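Zn-dependent hydrolase, glyoxylase (PDB 6T5K) is the environmental zinc-binding class B metallo-beta-lactamase ECV-1, which probably hydrolyses beta-lactams to substituted beta-amino acids. Local coordinates at residues D71-S74 / E78-E81; H102-G107 / P221-W226; A111-A114 / P118-A121. One frame throughout, in Å; residues are numbered along the deposited sequence.

Contact 1 of 3, residues D71-S74 / E78-E81; sequences DTPS and ETSE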
# COMPACT_ATOMS: atom_id res chain seq x y z
N ASP A 71 -2.16 3.22 -1.83
CA ASP A 71 -2.47 2.59 -3.11
C ASP A 71 -3.93 2.78 -3.49
O ASP A 71 -4.84 2.75 -2.65
CB ASP A 71 -2.11 1.11 -3.15
CG ASP A 71 -0.62 0.85 -3.28
OD1 ASP A 71 0.17 1.81 -3.24
OD2 ASP A 71 -0.26 -0.34 -3.39
N THR A 72 -4.13 2.99 -4.76
CA THR A 72 -5.47 2.91 -5.31
C THR A 72 -5.72 1.49 -5.81
O THR A 72 -4.77 0.77 -6.14
CB THR A 72 -5.65 3.86 -6.49
OG1 THR A 72 -4.85 3.44 -7.60
CG2 THR A 72 -5.25 5.27 -6.13
N PRO A 73 -6.97 1.06 -5.86
CA PRO A 73 -7.31 -0.05 -6.75
C PRO A 73 -6.81 0.22 -8.17
O PRO A 73 -6.51 1.37 -8.52
CB PRO A 73 -8.84 -0.10 -6.68
CG PRO A 73 -9.18 0.51 -5.32
CD PRO A 73 -8.14 1.60 -5.15
N SER A 74 -6.70 -0.81 -9.01
CA SER A 74 -6.13 -0.61 -10.34
C SER A 74 -7.00 0.29 -11.22
O SER A 74 -6.49 0.99 -12.11
CB SER A 74 -5.99 -1.96 -11.06
OG SER A 74 -4.94 -2.72 -10.49
N GLU A 78 -13.08 1.13 -9.41
CA GLU A 78 -12.90 0.58 -8.08
C GLU A 78 -12.42 1.64 -7.09
O GLU A 78 -12.81 1.59 -5.91
CB GLU A 78 -11.89 -0.56 -8.13
CG GLU A 78 -12.25 -1.72 -9.07
CD GLU A 78 -11.03 -2.54 -9.51
OE1 GLU A 78 -11.24 -3.64 -10.05
OE2 GLU A 78 -9.88 -2.11 -9.30
N THR A 79 -11.67 2.63 -7.57
CA THR A 79 -11.22 3.69 -6.69
C THR A 79 -12.40 4.57 -6.29
O THR A 79 -12.51 4.99 -5.14
CB THR A 79 -10.08 4.49 -7.34
OG1 THR A 79 -9.05 3.56 -7.74
CG2 THR A 79 -9.49 5.49 -6.41
N SER A 80 -13.29 4.88 -7.24
CA SER A 80 -14.51 5.61 -6.90
C SER A 80 -15.36 4.86 -5.87
O SER A 80 -15.93 5.47 -4.97
CB SER A 80 -15.30 5.89 -8.17
OG SER A 80 -14.50 6.69 -9.04
N GLU A 81 -15.41 3.53 -5.97
CA GLU A 81 -16.14 2.75 -4.98
C GLU A 81 -15.52 2.90 -3.60
O GLU A 81 -16.22 3.05 -2.59
CB GLU A 81 -16.14 1.28 -5.40
CG GLU A 81 -17.36 0.53 -5.06
CD GLU A 81 -17.34 -0.90 -5.56
OE1 GLU A 81 -17.74 -1.76 -4.78
OE2 GLU A 81 -16.94 -1.16 -6.72

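Contact 2 of 3, residues H102-G107 / P221-W226; sequences HLDCLG and PGHGNW. With ZN (zinc ion), chain H; ZN (zinc ion), chain G.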
# COMPACT_ATOMS: atom_id res chain seq x y z
N HIS A 102 3.50 1.39 -10.47
CA HIS A 102 2.65 0.49 -11.23
C HIS A 102 1.15 0.80 -11.04
O HIS A 102 0.74 1.50 -10.12
CB HIS A 102 2.90 -0.96 -10.81
CG HIS A 102 4.18 -1.53 -11.30
ND1 HIS A 102 4.77 -2.64 -10.71
CD2 HIS A 102 4.99 -1.18 -12.33
CE1 HIS A 102 5.87 -2.94 -11.37
NE2 HIS A 102 6.03 -2.07 -12.35
N LEU A 103 0.32 0.21 -11.90
CA LEU A 103 -1.11 0.55 -11.91
C LEU A 103 -1.88 0.04 -10.69
O LEU A 103 -2.92 0.63 -10.35
CB LEU A 103 -1.74 0.10 -13.23
CG LEU A 103 -1.27 0.92 -14.45
CD1 LEU A 103 -1.78 0.24 -15.71
CD2 LEU A 103 -1.78 2.36 -14.40
N ASP A 104 -1.41 -1.00 -10.02
CA ASP A 104 -2.05 -1.44 -8.78
C ASP A 104 -1.66 -0.58 -7.58
O ASP A 104 -1.95 -0.95 -6.43
CB ASP A 104 -1.81 -2.94 -8.50
CG ASP A 104 -0.33 -3.33 -8.44
OD1 ASP A 104 0.46 -2.83 -9.28
OD2 ASP A 104 0.03 -4.19 -7.55
N CYS A 105 -0.99 0.53 -7.84
CA CYS A 105 -0.72 1.57 -6.86
C CYS A 105 -1.38 2.88 -7.24
O CYS A 105 -1.77 3.64 -6.35
CB CYS A 105 0.79 1.80 -6.73
SG CYS A 105 1.69 0.32 -6.36
N LEU A 106 -1.47 3.20 -8.54
CA LEU A 106 -1.87 4.55 -8.90
C LEU A 106 -2.86 4.63 -10.05
O LEU A 106 -3.16 5.74 -10.51
CB LEU A 106 -0.66 5.45 -9.18
CG LEU A 106 0.49 4.89 -10.02
CD1 LEU A 106 -0.01 4.63 -11.43
CD2 LEU A 106 1.63 5.86 -10.06
N GLY A 107 -3.40 3.50 -10.51
CA GLY A 107 -4.31 3.55 -11.63
C GLY A 107 -5.52 4.43 -11.39
O GLY A 107 -6.09 4.98 -12.33
N PRO A 221 1.02 -7.26 2.68
CA PRO A 221 1.74 -7.33 1.41
C PRO A 221 0.89 -6.73 0.31
O PRO A 221 -0.30 -6.49 0.48
CB PRO A 221 1.89 -8.84 1.18
CG PRO A 221 0.60 -9.39 1.77
CD PRO A 221 0.29 -8.52 2.96
N GLY A 222 1.51 -6.51 -0.84
CA GLY A 222 0.80 -5.95 -1.97
C GLY A 222 -0.19 -6.89 -2.60
O GLY A 222 -1.13 -6.43 -3.25
N HIS A 223 -0.02 -8.19 -2.38
CA HIS A 223 -0.91 -9.22 -2.91
C HIS A 223 -0.97 -10.33 -1.87
O HIS A 223 0.05 -10.64 -1.25
CB HIS A 223 -0.37 -9.76 -4.24
CG HIS A 223 -0.12 -8.68 -5.26
ND1 HIS A 223 -1.11 -8.15 -6.06
CD2 HIS A 223 1.01 -8.00 -5.57
CE1 HIS A 223 -0.60 -7.20 -6.83
NE2 HIS A 223 0.69 -7.10 -6.56
N GLY A 224 -2.14 -10.93 -1.69
CA GLY A 224 -2.25 -12.09 -0.81
C GLY A 224 -2.59 -11.73 0.61
O GLY A 224 -2.90 -10.59 0.95
N ASN A 225 -2.49 -12.75 1.46
CA ASN A 225 -2.88 -12.61 2.86
C ASN A 225 -1.88 -11.77 3.65
O ASN A 225 -0.66 -11.91 3.50
CB ASN A 225 -3.01 -13.98 3.52
CG ASN A 225 -4.21 -14.77 3.00
OD1 ASN A 225 -5.23 -14.19 2.65
ND2 ASN A 225 -4.08 -16.08 2.95
N TRP A 226 -2.40 -10.90 4.51
CA TRP A 226 -1.55 -10.23 5.47
C TRP A 226 -1.25 -11.18 6.64
O TRP A 226 -1.90 -12.21 6.85
CB TRP A 226 -2.24 -8.96 5.94
CG TRP A 226 -3.68 -9.15 6.30
CD1 TRP A 226 -4.18 -9.41 7.54
CD2 TRP A 226 -4.81 -9.05 5.42
NE1 TRP A 226 -5.54 -9.49 7.48
CE2 TRP A 226 -5.96 -9.29 6.19
CE3 TRP A 226 -4.96 -8.81 4.05
CZ2 TRP A 226 -7.23 -9.27 5.64
CZ3 TRP A 226 -6.21 -8.81 3.51
CH2 TRP A 226 -7.33 -9.02 4.30
ZN ZN H . 1.94 -5.41 -7.17
ZN ZN G . 4.22 -3.44 -8.92
O HOH W 1 -1.11 -4.09 -4.95
O HOH W 2 2.56 -4.36 -8.92
O HOH W 3 3.46 -7.12 -7.33

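Contact 3 of 3, residues A111-A114 / P118-A121; sequences AFHA and PSYA. With EDO (1,2-ethanediol), chain D; EDO (1,2-ethanediol), chain F.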
# COMPACT_ATOMS: atom_id res chain seq x y z
N ALA A 111 -9.44 9.81 -9.50
CA ALA A 111 -10.58 9.87 -8.60
C ALA A 111 -10.26 10.67 -7.34
O ALA A 111 -11.12 11.35 -6.79
CB ALA A 111 -11.06 8.46 -8.26
N PHE A 112 -9.03 10.55 -6.85
CA PHE A 112 -8.62 11.36 -5.71
C PHE A 112 -8.43 12.81 -6.12
O PHE A 112 -8.91 13.73 -5.44
CB PHE A 112 -7.33 10.80 -5.12
CG PHE A 112 -7.53 9.57 -4.29
CD1 PHE A 112 -7.57 8.31 -4.88
CD2 PHE A 112 -7.70 9.66 -2.93
CE1 PHE A 112 -7.76 7.18 -4.11
CE2 PHE A 112 -7.90 8.54 -2.17
CZ PHE A 112 -7.92 7.30 -2.77
N HIS A 113 -7.77 13.03 -7.25
CA HIS A 113 -7.49 14.38 -7.69
C HIS A 113 -8.78 15.13 -7.96
O HIS A 113 -8.90 16.30 -7.60
CB HIS A 113 -6.62 14.32 -8.93
CG HIS A 113 -5.27 13.73 -8.69
ND1 HIS A 113 -4.46 13.32 -9.72
CD2 HIS A 113 -4.58 13.50 -7.54
CE1 HIS A 113 -3.33 12.84 -9.22
NE2 HIS A 113 -3.38 12.93 -7.90
N ALA A 114 -9.76 14.47 -8.55
CA ALA A 114 -11.04 15.12 -8.82
C ALA A 114 -11.67 15.69 -7.56
O ALA A 114 -12.41 16.69 -7.61
CB ALA A 114 -11.98 14.08 -9.43
N PRO A 118 -4.90 15.33 -2.12
CA PRO A 118 -3.55 15.32 -2.68
C PRO A 118 -2.96 13.92 -2.70
O PRO A 118 -3.24 13.10 -1.82
CB PRO A 118 -2.76 16.19 -1.69
CG PRO A 118 -3.51 16.05 -0.39
CD PRO A 118 -4.95 15.98 -0.80
N SER A 119 -2.13 13.67 -3.70
CA SER A 119 -1.45 12.40 -3.85
C SER A 119 0.05 12.59 -3.67
O SER A 119 0.63 13.59 -4.13
CB SER A 119 -1.74 11.77 -5.20
OG SER A 119 -1.33 12.58 -6.28
N TYR A 120 0.66 11.62 -3.01
CA TYR A 120 2.07 11.65 -2.70
C TYR A 120 2.74 10.35 -3.12
O TYR A 120 2.11 9.29 -3.16
CB TYR A 120 2.28 11.73 -1.18
CG TYR A 120 1.77 12.99 -0.54
CD1 TYR A 120 0.43 13.14 -0.25
CD2 TYR A 120 2.63 14.05 -0.25
CE1 TYR A 120 -0.05 14.30 0.34
CE2 TYR A 120 2.16 15.21 0.35
CZ TYR A 120 0.82 15.33 0.63
OH TYR A 120 0.35 16.48 1.22
N ALA A 121 4.03 10.42 -3.40
CA ALA A 121 4.80 9.23 -3.75
C ALA A 121 6.27 9.57 -3.66
O ALA A 121 6.66 10.73 -3.55
CB ALA A 121 4.44 8.74 -5.15
C1 EDO D . -9.44 18.41 -9.50
O1 EDO D . -10.72 18.97 -9.20
C2 EDO D . -9.34 18.07 -10.99
O2 EDO D . -8.46 16.97 -11.21
C1 EDO F . -3.54 11.90 -14.08
O1 EDO F . -2.15 12.31 -13.96
C2 EDO F . -4.37 11.91 -12.77
O2 EDO F . -5.23 13.08 -12.52

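Contact 1 of 3, residues D71-S74 / E78-E81
Nonpolar packing carries most of this contact, and it centres on the ring of Pro73, which lies against the first turn of helix 76-88. One corner of the ring meets Glu78, with Pro73 CB 3.4 Å from Glu78 CB. The next corner, CG, sits over the backbone carbonyl of Glu78, and the third meets Thr79, whose OG1 is 3.4 Å from Pro73 CD. The Thr79 side chain lies slantwise across this CD corner of the proline ring. Thr72 adds a lesser contact: Thr72 CB lies 3.6 Å from Thr79 OG1.

The hydroxyls of both threonines find their hydrogen bonds outside this packing surface. Thr79 OG1 stands anti to its carbonyl carbon (chi1 -54°), a torsion that turns it back along the helix to the carbonyl oxygen of Thr75, with which it is hydrogen-bonded. Its approach to Pro73 O has a poor angle and does not count as a bond. In the loop, Thr72 OG1 donates to Pro73 O over 2.8 Å, from a position tilted 33° out of the carbonyl plane, and through a hydrogen bond with Gly108 N it ties the loop to the chain just before helix 109-114.

Strand 39-48 and helix 109-114 pack against the two segments. The arrangement is the strand-to-helix turn that follows strand 66-70 in the metallo-beta-lactamase fold, and Ser74 brings it up to the side chain of the zinc ligand Asp104.

Contact 2 of 3, residues H102-G107 / P221-W226
Asp104 and His223 meet through a shared zinc ion: Asp104 OD2 lies 3.1 Å from His223 NE2, and both atoms are metal ligands, so the approach is no hydrogen bond. The bond from CA to CB of Asp104 points toward the other segment, Asp104 CG is placed between the backbone N and the carbonyl carbon (chi1 57°), and the carboxylate then divides its work. Asp104 OD1 accepts a hydrogen bond of 2.6 Å from water 2, which bridges the two zinc ions. Asp104 OD2 binds the zinc of chain H at 2.3 Å, and water 1, 2.8 Å from Asp104 OD2, also lies within 2.9 Å of Gly222 O. His223 NE2 binds the same zinc at 2.2 Å as a neighbouring ligand, its ring plane turned only 23° from the carboxylate. Cys182 completes the protein ligands there. His102 ND1 holds the other zinc at 2.0 Å, with His100 and His163. This is the binuclear site of a class B beta-lactamase, with its HxHxD motif.

His102 stands at the N-cap of helix 103-106, which presents Asp104, while His223 comes from the loop after strand 218-221. Strand 54-63 backs Asp104 and His223: Cys56 touches both, and Ala55 O takes a hydrogen bond from His223 ND1.

Contact 3 of 3, residues A111-A114 / P118-A121
His113 sets the edge of its imidazole ring against the side chain of Ser119, near the end of a beta-alpha-beta crossover of the metallo-beta-lactamase fold: strand 92-98 leads through helices 103-106 and 109-114 to its parallel neighbour, strand 119-122. The short turn between the last helix and that strand is spanned by one side-chain bond, His113 NE2 to Ser119 OG, 2.6 Å long with an angle of 163°. Either atom could be the donor.

The bond is head-on to the nitrogen. Ser119 OG is equally far, 3.6 Å, from His113 CD2 and from His113 CE1, and Ser119 CB lies in the plane of the ring. His113 CG is anti to the carbonyl carbon (chi1 -65°), and the ring extends from there to bring NE2 across to the strand although its first side-chain bond does not aim at it. The first side-chain bond of Ser119, by contrast, is directed toward the helix. Ser119 OG also has a bond to Gln138 N, so the hydroxyl ties the helix end to strand 119-122 and to the residue just before the outermost strand, 139-141.

On the buried side of the helix, Phe112 packs on Val96 of strand 92-98 and on Leu83 of helix 76-88. At the other nitrogen of the imidazole, His113 ND1 donates to O2 of an ethanediol, probably from the crystallisation liquor, at 2.9 Å and 168°.

Following the chain from the N terminus, contact 1 closes first, a short turn between strand 66-70 and the start of helix 76-88. Contact 2 opens after strand 92-98 at 102-107 and closes more than a hundred residues later at 221-226, joining the two halves of the fold at the zinc site. Contact 3, the turn from helix 109-114 into strand 119-122, closes within that long span; none of the three crosses another. Contact 1 touches both others: Thr72 N makes a probable hydrogen bond of 2.9 Å to Cys105 O, and Thr79 CG2 packs 3.3 Å from Phe112 CE1. Contacts 2 and 3, about 17 Å apart between centres, adjoin only along the sequence.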